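Local coordinates for protein putative transcriptional regulator, LysR family (PDB 3OXN) that probably regulates transcription as a DNA-binding LysR-type factor, of which this chain is the substrate-binding domain, at residues 70-76 / 192-198; 114-120 / 138-144; 119-125 / 145-150. All blocks are in the same frame, centred on the assembly; numbering follows the deposited sequence.

Contact 1: residues 70-76 / 192-198; sequences DLAICRP and FDYSMIW
Two antiparallel hydrogen-bonded pairs, A72 with I197 and C74 with S195, join these strands, whose directions differ by 158°. In the first, A72 N donates to I197 O at 2.6 Å and I197 N returns a bond to A72 O at 2.5 Å. The second pair is longer: C74 N reaches S195 O at 3.1 Å and S195 N reaches C74 O at 2.9 Å. The hydroxyl of S195 adds a weak bond from OG to C74 O at 3.4 Å, so this carbonyl serves backbone and side chain of the same residue. Beyond it, one face of the Y194 ring covers the C74 backbone, C74 CA lying 4.0 Å from its centroid in a CH-pi contact, while I73 CG2 meets the ring edge near CD2. The phenol oxygen turns away to hydrogen-bond T26.

Packing extends from both ends of the ladder. L71 CD1 touches both M196 CB, at 3.5 Å, and the W198 indole at CE3; the indole also makes a cation-pi contact with R212 of helix 206-227. At the other end, CG of R75 stands anti to its backbone N (chi1 -163°), which leads the chain past D193 O and sets R75 CD 3.6 Å from F192 CD1. The P76 ring and I197 reach toward each other, CG to CD1. Strands 71-74 and 194-199 are neighbouring inner strands of a five-stranded mixed sheet of the LysR substrate-binding domain, ordered 49-54, 20-25, 71-74, 194-199, 83-89. The amides and carbonyls of A72, C74, S195 and I197 thus pair with one another in a buried part of the sheet, their side chains on one face and I73 and M196 on the other; the charged R75 chain lies at the border, where its methylenes supply the contact.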
loop_
_atom_site.group_PDB
_atom_site.type_symbol
_atom_site.label_atom_id
_atom_site.label_comp_id
_atom_site.label_asym_id
_atom_site.label_seq_id
_atom_site.Cartn_x
_atom_site.Cartn_y
_atom_site.Cartn_z
ATOM N N ASP A 70 -4.316 -1.635 -17.945
ATOM C CA ASP A 70 -4.119 -2.707 -18.918
ATOM C C ASP A 70 -4.628 -4.042 -18.386
ATOM O O ASP A 70 -5.294 -4.791 -19.098
ATOM C CB ASP A 70 -2.649 -2.812 -19.341
ATOM C CG ASP A 70 -2.287 -1.812 -20.427
ATOM O OD1 ASP A 70 -3.181 -1.462 -21.235
ATOM O OD2 ASP A 70 -1.108 -1.387 -20.485
ATOM N N LEU A 71 -4.337 -4.300 -17.114
ATOM C CA LEU A 71 -4.685 -5.545 -16.440
ATOM C C LEU A 71 -5.007 -5.229 -14.979
ATOM O O LEU A 71 -4.433 -4.313 -14.385
ATOM C CB LEU A 71 -3.488 -6.500 -16.503
ATOM C CG LEU A 71 -3.554 -7.871 -15.839
ATOM C CD1 LEU A 71 -4.568 -8.773 -16.517
ATOM C CD2 LEU A 71 -2.172 -8.502 -15.873
ATOM N N ALA A 72 -5.924 -5.982 -14.392
ATOM C CA ALA A 72 -6.196 -5.842 -12.970
ATOM C C ALA A 72 -5.882 -7.162 -12.275
ATOM O O ALA A 72 -6.285 -8.225 -12.757
ATOM C CB ALA A 72 -7.645 -5.453 -12.756
ATOM N N ILE A 73 -5.154 -7.111 -11.160
ATOM C CA ILE A 73 -4.987 -8.314 -10.337
ATOM C C ILE A 73 -5.665 -8.179 -8.960
ATOM O O ILE A 73 -5.240 -7.369 -8.128
ATOM C CB ILE A 73 -3.514 -8.690 -10.144
ATOM C CG1 ILE A 73 -2.812 -8.810 -11.505
ATOM C CG2 ILE A 73 -3.414 -9.980 -9.317
ATOM C CD1 ILE A 73 -1.271 -8.919 -11.435
ATOM N N CYS A 74 -6.712 -8.968 -8.725
ATOM C CA CYS A 74 -7.445 -8.900 -7.475
ATOM C C CYS A 74 -8.399 -10.065 -7.326
ATOM O O CYS A 74 -8.369 -11.005 -8.096
ATOM C CB CYS A 74 -8.280 -7.629 -7.452
ATOM S SG CYS A 74 -9.689 -7.659 -8.605
ATOM N N ARG A 75 -9.258 -9.974 -6.318
ATOM C CA ARG A 75 -10.428 -10.833 -6.197
ATOM C C ARG A 75 -11.687 -10.021 -6.514
ATOM O O ARG A 75 -12.219 -9.339 -5.646
ATOM C CB ARG A 75 -10.527 -11.371 -4.778
ATOM C CG ARG A 75 -11.439 -12.551 -4.660
ATOM C CD ARG A 75 -11.817 -12.835 -3.222
ATOM N NE ARG A 75 -13.228 -12.540 -2.981
ATOM C CZ ARG A 75 -14.198 -13.433 -3.132
ATOM N NH1 ARG A 75 -13.903 -14.675 -3.515
ATOM N NH2 ARG A 75 -15.454 -13.088 -2.899
ATOM N N PRO A 76 -12.160 -10.073 -7.766
ATOM C CA PRO A 76 -13.395 -9.362 -8.124
ATOM C C PRO A 76 -14.542 -9.718 -7.189
ATOM O O PRO A 76 -14.889 -10.895 -7.079
ATOM C CB PRO A 76 -13.715 -9.893 -9.517
ATOM C CG PRO A 76 -12.417 -10.336 -10.056
ATOM C CD PRO A 76 -11.613 -10.838 -8.895
ATOM N N PHE A 192 -10.066 -18.344 -0.919
ATOM C CA PHE A 192 -10.672 -17.661 -2.050
ATOM C C PHE A 192 -9.655 -17.692 -3.154
ATOM O O PHE A 192 -8.523 -18.111 -2.923
ATOM C CB PHE A 192 -11.043 -16.211 -1.702
ATOM C CG PHE A 192 -9.919 -15.385 -1.096
ATOM C CD1 PHE A 192 -9.060 -14.649 -1.900
ATOM C CD2 PHE A 192 -9.773 -15.279 0.276
ATOM C CE1 PHE A 192 -8.042 -13.845 -1.339
ATOM C CE2 PHE A 192 -8.756 -14.480 0.839
ATOM C CZ PHE A 192 -7.892 -13.766 0.028
ATOM N N ASP A 193 -10.023 -17.265 -4.354
ATOM C CA ASP A 193 -8.985 -17.167 -5.368
ATOM C C ASP A 193 -8.822 -15.806 -6.010
ATOM O O ASP A 193 -9.795 -15.065 -6.209
ATOM C CB ASP A 193 -9.025 -18.306 -6.408
ATOM C CG ASP A 193 -10.425 -18.821 -6.674
ATOM O OD1 ASP A 193 -10.562 -20.058 -6.878
ATOM O OD2 ASP A 193 -11.373 -17.994 -6.675
ATOM N N TYR A 194 -7.556 -15.479 -6.277
ATOM C CA TYR A 194 -7.170 -14.254 -6.962
ATOM C C TYR A 194 -7.176 -14.514 -8.455
ATOM O O TYR A 194 -7.193 -15.661 -8.890
ATOM C CB TYR A 194 -5.771 -13.817 -6.535
ATOM C CG TYR A 194 -5.720 -12.552 -5.728
ATOM C CD1 TYR A 194 -6.511 -12.396 -4.600
ATOM C CD2 TYR A 194 -4.862 -11.511 -6.083
ATOM C CE1 TYR A 194 -6.458 -11.231 -3.844
ATOM C CE2 TYR A 194 -4.789 -10.340 -5.334
ATOM C CZ TYR A 194 -5.592 -10.203 -4.209
ATOM O OH TYR A 194 -5.536 -9.049 -3.446
ATOM N N SER A 195 -7.154 -13.430 -9.225
ATOM C CA SER A 195 -7.263 -13.488 -10.683
ATOM C C SER A 195 -6.679 -12.271 -11.403
ATOM O O SER A 195 -6.341 -11.271 -10.792
ATOM C CB SER A 195 -8.726 -13.702 -11.113
ATOM O OG SER A 195 -9.626 -13.428 -10.064
HETATM N N MSE A 196 -6.520 -12.403 -12.715
HETATM C CA MSE A 196 -6.201 -11.278 -13.567
HETATM C C MSE A 196 -7.501 -10.854 -14.192
HETATM O O MSE A 196 -8.354 -11.695 -14.466
HETATM C CB MSE A 196 -5.251 -11.694 -14.664
HETATM C CG MSE A 196 -3.844 -11.966 -14.211
HETATM SE SE MSE A 196 -2.770 -12.537 -15.763
HETATM C CE MSE A 196 -3.830 -14.073 -16.342
ATOM N N ILE A 197 -7.663 -9.558 -14.409
ATOM C CA ILE A 197 -8.841 -9.068 -15.096
ATOM C C ILE A 197 -8.413 -8.082 -16.156
ATOM O O ILE A 197 -7.546 -7.251 -15.911
ATOM C CB ILE A 197 -9.827 -8.389 -14.125
ATOM C CG1 ILE A 197 -9.872 -9.133 -12.781
ATOM C CG2 ILE A 197 -11.218 -8.276 -14.757
ATOM C CD1 ILE A 197 -10.690 -10.389 -12.793
ATOM N N TRP A 198 -9.014 -8.169 -17.337
ATOM C CA TRP A 198 -8.704 -7.218 -18.393
ATOM C C TRP A 198 -9.867 -6.980 -19.350
ATOM O O TRP A 198 -10.804 -7.772 -19.428
ATOM C CB TRP A 198 -7.443 -7.638 -19.168
ATOM C CG TRP A 198 -7.593 -8.919 -19.918
ATOM C CD1 TRP A 198 -7.928 -9.057 -21.221
ATOM C CD2 TRP A 198 -7.420 -10.246 -19.404
ATOM N NE1 TRP A 198 -7.972 -10.382 -21.560
ATOM C CE2 TRP A 198 -7.662 -11.136 -20.454
ATOM C CE3 TRP A 198 -7.073 -10.769 -18.149
ATOM C CZ2 TRP A 198 -7.581 -12.519 -20.304
ATOM C CZ3 TRP A 198 -6.992 -12.145 -17.995
ATOM C CH2 TRP A 198 -7.245 -13.002 -19.067
#

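Contact 2: residues 114-120 / 138-144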
loop_
_atom_site.group_PDB
_atom_site.type_symbol
_atom_site.label_atom_id
_atom_site.label_comp_id
_atom_site.label_asym_id
_atom_site.label_seq_id
_atom_site.Cartn_x
_atom_site.Cartn_y
_atom_site.Cartn_z
ATOM N N LEU A 114 -10.995 -15.229 19.577
ATOM C CA LEU A 114 -12.119 -14.351 19.905
ATOM C C LEU A 114 -11.957 -13.480 21.169
ATOM O O LEU A 114 -12.811 -12.635 21.441
ATOM C CB LEU A 114 -13.415 -15.169 19.998
ATOM C CG LEU A 114 -14.233 -15.311 18.710
ATOM C CD1 LEU A 114 -13.363 -15.297 17.477
ATOM C CD2 LEU A 114 -15.070 -16.576 18.755
ATOM N N SER A 115 -10.873 -13.665 21.924
ATOM C CA SER A 115 -10.663 -12.901 23.154
ATOM C C SER A 115 -9.657 -11.777 22.999
ATOM O O SER A 115 -9.322 -11.118 23.973
ATOM C CB SER A 115 -10.140 -13.797 24.283
ATOM O OG SER A 115 -10.394 -15.163 24.038
ATOM N N HIS A 116 -9.134 -11.578 21.799
ATOM C CA HIS A 116 -8.032 -10.635 21.625
ATOM C C HIS A 116 -8.355 -9.562 20.589
ATOM O O HIS A 116 -9.189 -9.786 19.700
ATOM C CB HIS A 116 -6.753 -11.384 21.222
ATOM C CG HIS A 116 -6.103 -12.134 22.343
ATOM N ND1 HIS A 116 -5.069 -11.607 23.088
ATOM C CD2 HIS A 116 -6.328 -13.373 22.833
ATOM C CE1 HIS A 116 -4.688 -12.490 23.996
ATOM N NE2 HIS A 116 -5.438 -13.570 23.865
ATOM N N PRO A 117 -7.685 -8.397 20.693
ATOM C CA PRO A 117 -7.867 -7.305 19.728
ATOM C C PRO A 117 -7.356 -7.771 18.375
ATOM O O PRO A 117 -6.303 -8.402 18.319
ATOM C CB PRO A 117 -6.940 -6.203 20.249
ATOM C CG PRO A 117 -6.357 -6.709 21.525
ATOM C CD PRO A 117 -6.541 -8.163 21.585
ATOM N N HIS A 118 -8.082 -7.468 17.311
ATOM C CA HIS A 118 -7.716 -7.937 15.987
ATOM C C HIS A 118 -7.279 -6.775 15.113
ATOM O O HIS A 118 -7.933 -5.736 15.095
ATOM C CB HIS A 118 -8.903 -8.648 15.323
ATOM C CG HIS A 118 -9.177 -10.024 15.857
ATOM N ND1 HIS A 118 -9.631 -10.249 17.142
ATOM C CD2 HIS A 118 -9.097 -11.240 15.266
ATOM C CE1 HIS A 118 -9.799 -11.550 17.322
ATOM N NE2 HIS A 118 -9.489 -12.173 16.200
ATOM N N ALA A 119 -6.170 -6.959 14.396
ATOM C CA ALA A 119 -5.727 -6.008 13.376
ATOM C C ALA A 119 -5.792 -6.657 11.995
ATOM O O ALA A 119 -5.090 -7.627 11.731
ATOM C CB ALA A 119 -4.323 -5.526 13.674
HETATM N N MSE A 120 -6.640 -6.138 11.114
HETATM C CA MSE A 120 -6.856 -6.793 9.823
HETATM C C MSE A 120 -6.138 -6.130 8.670
HETATM O O MSE A 120 -6.539 -5.068 8.212
HETATM C CB MSE A 120 -8.336 -6.860 9.499
HETATM C CG MSE A 120 -8.604 -7.549 8.191
HETATM SE SE MSE A 120 -10.459 -8.143 8.036
HETATM C CE MSE A 120 -10.727 -8.899 9.829
ATOM N N LYS A 138 -20.376 -16.779 15.761
ATOM C CA LYS A 138 -19.494 -16.620 16.906
ATOM C C LYS A 138 -19.648 -15.247 17.540
ATOM O O LYS A 138 -20.143 -14.307 16.901
ATOM C CB LYS A 138 -18.036 -16.818 16.493
ATOM C CG LYS A 138 -17.770 -18.007 15.556
ATOM C CD LYS A 138 -18.215 -19.347 16.145
ATOM C CE LYS A 138 -18.350 -20.393 15.030
ATOM N NZ LYS A 138 -18.871 -19.760 13.747
ATOM N N PRO A 139 -19.235 -15.126 18.812
ATOM C CA PRO A 139 -19.179 -13.805 19.431
ATOM C C PRO A 139 -18.508 -12.822 18.496
ATOM O O PRO A 139 -17.784 -13.214 17.588
ATOM C CB PRO A 139 -18.301 -14.054 20.659
ATOM C CG PRO A 139 -18.661 -15.433 21.046
ATOM C CD PRO A 139 -18.861 -16.185 19.763
ATOM N N GLN A 140 -18.757 -11.545 18.713
ATOM C CA GLN A 140 -18.053 -10.503 17.990
ATOM C C GLN A 140 -16.593 -10.502 18.465
ATOM O O GLN A 140 -16.321 -10.711 19.644
ATOM C CB GLN A 140 -18.697 -9.167 18.341
ATOM C CG GLN A 140 -19.184 -8.329 17.187
ATOM C CD GLN A 140 -20.267 -7.355 17.648
ATOM O OE1 GLN A 140 -21.405 -7.762 17.917
ATOM N NE2 GLN A 140 -19.911 -6.068 17.770
ATOM N N ARG A 141 -15.642 -10.268 17.574
ATOM C CA ARG A 141 -14.314 -9.951 18.065
ATOM C C ARG A 141 -14.139 -8.438 18.038
ATOM O O ARG A 141 -14.920 -7.738 17.409
ATOM C CB ARG A 141 -13.230 -10.676 17.259
ATOM C CG ARG A 141 -12.995 -10.124 15.895
ATOM C CD ARG A 141 -12.341 -11.170 15.026
ATOM N NE ARG A 141 -12.430 -10.833 13.609
ATOM C CZ ARG A 141 -13.570 -10.794 12.928
ATOM N NH1 ARG A 141 -14.728 -11.064 13.530
ATOM N NH2 ARG A 141 -13.550 -10.481 11.641
ATOM N N LYS A 142 -13.139 -7.930 18.745
ATOM C CA LYS A 142 -12.825 -6.507 18.686
ATOM C C LYS A 142 -11.824 -6.270 17.565
ATOM O O LYS A 142 -10.692 -6.739 17.608
ATOM C CB LYS A 142 -12.291 -5.999 20.035
ATOM C CG LYS A 142 -11.331 -6.998 20.738
ATOM C CD LYS A 142 -11.053 -6.685 22.239
ATOM C CE LYS A 142 -10.009 -7.672 22.821
ATOM N NZ LYS A 142 -9.846 -7.640 24.316
HETATM N N MSE A 143 -12.272 -5.553 16.545
HETATM C CA MSE A 143 -11.445 -5.171 15.414
HETATM C C MSE A 143 -10.796 -3.813 15.646
HETATM O O MSE A 143 -11.323 -2.780 15.236
HETATM C CB MSE A 143 -12.340 -5.089 14.189
HETATM C CG MSE A 143 -12.369 -6.354 13.351
HETATM SE SE MSE A 143 -10.980 -6.122 12.013
HETATM C CE MSE A 143 -11.531 -4.374 11.330
ATOM N N VAL A 144 -9.651 -3.808 16.307
ATOM C CA VAL A 144 -9.003 -2.567 16.716
ATOM C C VAL A 144 -8.338 -1.800 15.561
ATOM O O VAL A 144 -8.154 -0.585 15.632
ATOM C CB VAL A 144 -7.974 -2.856 17.824
ATOM C CG1 VAL A 144 -6.774 -1.964 17.697
ATOM C CG2 VAL A 144 -8.617 -2.719 19.187
#
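H118 and K142 provide the main backbone bond: H118 N donates to K142 O at 2.7 Å. A weak bond from V144 N to H118 O, 2.9 Å long, follows it.

Among the flat and charged groups, R141 CG sits between its backbone N and carbonyl carbon (chi1 74°), and the chain runs extended to NE, crossing the H118 imidazole at about a right angle. CD sits over the centre of one ring face, and the guanidinium plane stands 84° from that of the ring. A weak bond from H118 ND1 to H116 O may help to set the ring's rotation, and Y113 meets the ring edge-to-face. The R141 tip goes on to a salt bridge with E132 of helix 125-134.

Apolar contacts make up the rest. M120 CE lies 3.5 Å from M143 SE, both selenomethionines, and also touches the guanidinium edge at R141 NH2. L114 CD2 packs 3.7 Å from K138 CB and also meets the P139 ring. On the other strand face, the extended K142 chain lies alongside P117, with CE 3.7 Å from P117 CD, while P117 CB meets V144 CG2.

The M143 and V144 carbonyls hydrogen-bond S49 and Y42 of the second subunit. The two segments belong to the beta-alpha-beta unit of strand 117-120, helix 125-134 and strand 142-146, here only loosely paired, in the periplasmic-binding-protein-like fold of LysR substrate-binding domains.

Contact 3: residues 119-125 / 145-150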
loop_
_atom_site.group_PDB
_atom_site.type_symbol
_atom_site.label_atom_id
_atom_site.label_comp_id
_atom_site.label_asym_id
_atom_site.label_seq_id
_atom_site.Cartn_x
_atom_site.Cartn_y
_atom_site.Cartn_z
ATOM N N ALA A 119 -6.170 -6.959 14.396
ATOM C CA ALA A 119 -5.727 -6.008 13.376
ATOM C C ALA A 119 -5.792 -6.657 11.995
ATOM O O ALA A 119 -5.090 -7.627 11.731
ATOM C CB ALA A 119 -4.323 -5.526 13.674
HETATM N N MSE A 120 -6.640 -6.138 11.114
HETATM C CA MSE A 120 -6.856 -6.793 9.823
HETATM C C MSE A 120 -6.138 -6.130 8.670
HETATM O O MSE A 120 -6.539 -5.068 8.212
HETATM C CB MSE A 120 -8.336 -6.860 9.499
HETATM C CG MSE A 120 -8.604 -7.549 8.191
HETATM SE SE MSE A 120 -10.459 -8.143 8.036
HETATM C CE MSE A 120 -10.727 -8.899 9.829
ATOM N N ILE A 121 -5.096 -6.775 8.173
ATOM C CA ILE A 121 -4.245 -6.145 7.178
ATOM C C ILE A 121 -4.475 -6.702 5.779
ATOM O O ILE A 121 -4.766 -7.880 5.636
ATOM C CB ILE A 121 -2.770 -6.284 7.588
ATOM C CG1 ILE A 121 -2.454 -5.258 8.669
ATOM C CG2 ILE A 121 -1.848 -6.110 6.388
ATOM C CD1 ILE A 121 -2.955 -3.883 8.300
ATOM N N ALA A 122 -4.407 -5.834 4.768
ATOM C CA ALA A 122 -4.312 -6.204 3.348
ATOM C C ALA A 122 -5.415 -7.104 2.813
ATOM O O ALA A 122 -5.272 -7.705 1.742
ATOM C CB ALA A 122 -2.953 -6.820 3.063
ATOM N N ILE A 123 -6.506 -7.191 3.565
ATOM C CA ILE A 123 -7.644 -8.036 3.239
ATOM C C ILE A 123 -8.692 -7.188 2.559
ATOM O O ILE A 123 -9.126 -6.178 3.117
ATOM C CB ILE A 123 -8.292 -8.552 4.527
ATOM C CG1 ILE A 123 -7.367 -9.544 5.243
ATOM C CG2 ILE A 123 -9.667 -9.130 4.243
ATOM C CD1 ILE A 123 -7.235 -10.917 4.576
ATOM N N SER A 124 -9.130 -7.577 1.370
ATOM C CA SER A 124 -10.205 -6.835 0.720
ATOM C C SER A 124 -11.542 -6.971 1.470
ATOM O O SER A 124 -11.777 -7.962 2.158
ATOM C CB SER A 124 -10.367 -7.313 -0.706
ATOM O OG SER A 124 -10.655 -8.691 -0.723
ATOM N N ASP A 125 -12.409 -5.970 1.345
ATOM C CA ASP A 125 -13.778 -6.052 1.865
ATOM C C ASP A 125 -14.455 -7.377 1.490
ATOM O O ASP A 125 -15.007 -8.074 2.345
ATOM C CB ASP A 125 -14.622 -4.886 1.330
ATOM C CG ASP A 125 -14.107 -3.521 1.786
ATOM O OD1 ASP A 125 -14.187 -3.200 2.999
ATOM O OD2 ASP A 125 -13.630 -2.758 0.921
ATOM N N LEU A 145 -7.969 -2.502 14.498
ATOM C CA LEU A 145 -7.279 -1.853 13.384
ATOM C C LEU A 145 -7.586 -2.500 12.032
ATOM O O LEU A 145 -7.536 -3.724 11.883
ATOM C CB LEU A 145 -5.768 -1.814 13.634
ATOM C CG LEU A 145 -4.864 -1.334 12.494
ATOM C CD1 LEU A 145 -5.349 -0.009 11.924
ATOM C CD2 LEU A 145 -3.400 -1.229 12.954
ATOM N N ARG A 146 -7.919 -1.670 11.048
ATOM C CA ARG A 146 -8.112 -2.159 9.689
ATOM C C ARG A 146 -7.350 -1.270 8.729
ATOM O O ARG A 146 -7.758 -0.149 8.465
ATOM C CB ARG A 146 -9.586 -2.178 9.332
ATOM C CG ARG A 146 -9.854 -2.347 7.861
ATOM C CD ARG A 146 -10.335 -3.740 7.531
ATOM N NE ARG A 146 -10.305 -3.931 6.084
ATOM C CZ ARG A 146 -11.373 -3.963 5.297
ATOM N NH1 ARG A 146 -12.590 -3.844 5.810
ATOM N NH2 ARG A 146 -11.217 -4.140 3.990
ATOM N N ALA A 147 -6.222 -1.763 8.237
ATOM C CA ALA A 147 -5.382 -0.994 7.332
ATOM C C ALA A 147 -5.149 -1.773 6.044
ATOM O O ALA A 147 -5.883 -2.715 5.747
ATOM C CB ALA A 147 -4.067 -0.657 7.995
ATOM N N TYR A 148 -4.128 -1.385 5.285
ATOM C CA TYR A 148 -3.920 -1.946 3.952
ATOM C C TYR A 148 -2.452 -2.118 3.609
ATOM O O TYR A 148 -2.086 -3.081 2.937
ATOM C CB TYR A 148 -4.633 -1.117 2.888
ATOM C CG TYR A 148 -5.978 -1.683 2.466
ATOM C CD1 TYR A 148 -6.052 -2.804 1.637
ATOM C CD2 TYR A 148 -7.171 -1.097 2.889
ATOM C CE1 TYR A 148 -7.278 -3.326 1.239
ATOM C CE2 TYR A 148 -8.402 -1.609 2.491
ATOM C CZ TYR A 148 -8.448 -2.723 1.667
ATOM O OH TYR A 148 -9.669 -3.232 1.265
ATOM N N HIS A 149 -1.615 -1.181 4.057
ATOM C CA HIS A 149 -0.198 -1.477 4.201
ATOM C C HIS A 149 -0.128 -2.014 5.614
ATOM O O HIS A 149 -0.943 -1.632 6.453
ATOM C CB HIS A 149 0.669 -0.228 4.052
ATOM C CG HIS A 149 0.401 0.545 2.792
ATOM N ND1 HIS A 149 0.548 0.004 1.540
ATOM C CD2 HIS A 149 -0.002 1.831 2.605
ATOM C CE1 HIS A 149 0.234 0.914 0.626
ATOM N NE2 HIS A 149 -0.096 2.026 1.248
ATOM N N LEU A 150 0.801 -2.921 5.887
ATOM C CA LEU A 150 0.887 -3.471 7.233
ATOM C C LEU A 150 1.821 -2.728 8.193
ATOM O O LEU A 150 1.837 -3.042 9.384
ATOM C CB LEU A 150 1.210 -4.972 7.234
ATOM C CG LEU A 150 2.410 -5.606 6.513
ATOM C CD1 LEU A 150 3.534 -4.635 6.079
ATOM C CD2 LEU A 150 2.944 -6.688 7.438
#
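R146 reaches across to D125 and I123 with CG anti to its backbone N and a bend at chi2 (105°). From CB and CG the chain comes to CD, which passes 4.2 Å from M120 CB. NE continues past I123 O without bonding it. At the tip, NH2 makes a weak bond to I123 O at 3.0 Å and another to the hydroxyl of Y148. NH1 bonds D125 OD1 at 3.3 Å, meeting it from above the carboxylate plane, and NH2 lies equally far in a weak bond, together a salt bridge; the carboxylate and guanidinium planes are 69° apart.

M120 N donates to L145 O at 2.7 Å and continues the parallel ladder. Just past the strand, I121 CD1 packs on A147 CB and CG2 on L150 CB. L145 and R146 also pair with a strand of the second subunit, which extends the sheet across the dimer interface.

S124 is the N-cap of helix 125-134 and D125 its first residue; the bridge therefore ties the helix start to strand 142-146. One salt-bridging bond from NH1 and several weak ones from NH2 hold the guanidinium, and D125 probably offsets part of its charge.

How the contacts relate
Following the chain from the N terminus, residues 70-76 open contact 1, whose loop is closed only by 192-198, more than a hundred residues later. Both other contacts form within that span. Their segments alternate: 114-120 and 119-125 overlap at A119 and M120, then 138-144 answers the first and 145-150 the second, so contacts 2 and 3 cross and successively pair strand 117-120 with strand 142-146. H118 O and L145 N, 3.3 Å apart, probably bond across their junction. Contact 1 belongs to the other five-stranded sheet, its centre about 18 Å from that of contact 3 and 29 Å from that of contact 2. Only contacts 2 and 3 reach the second subunit.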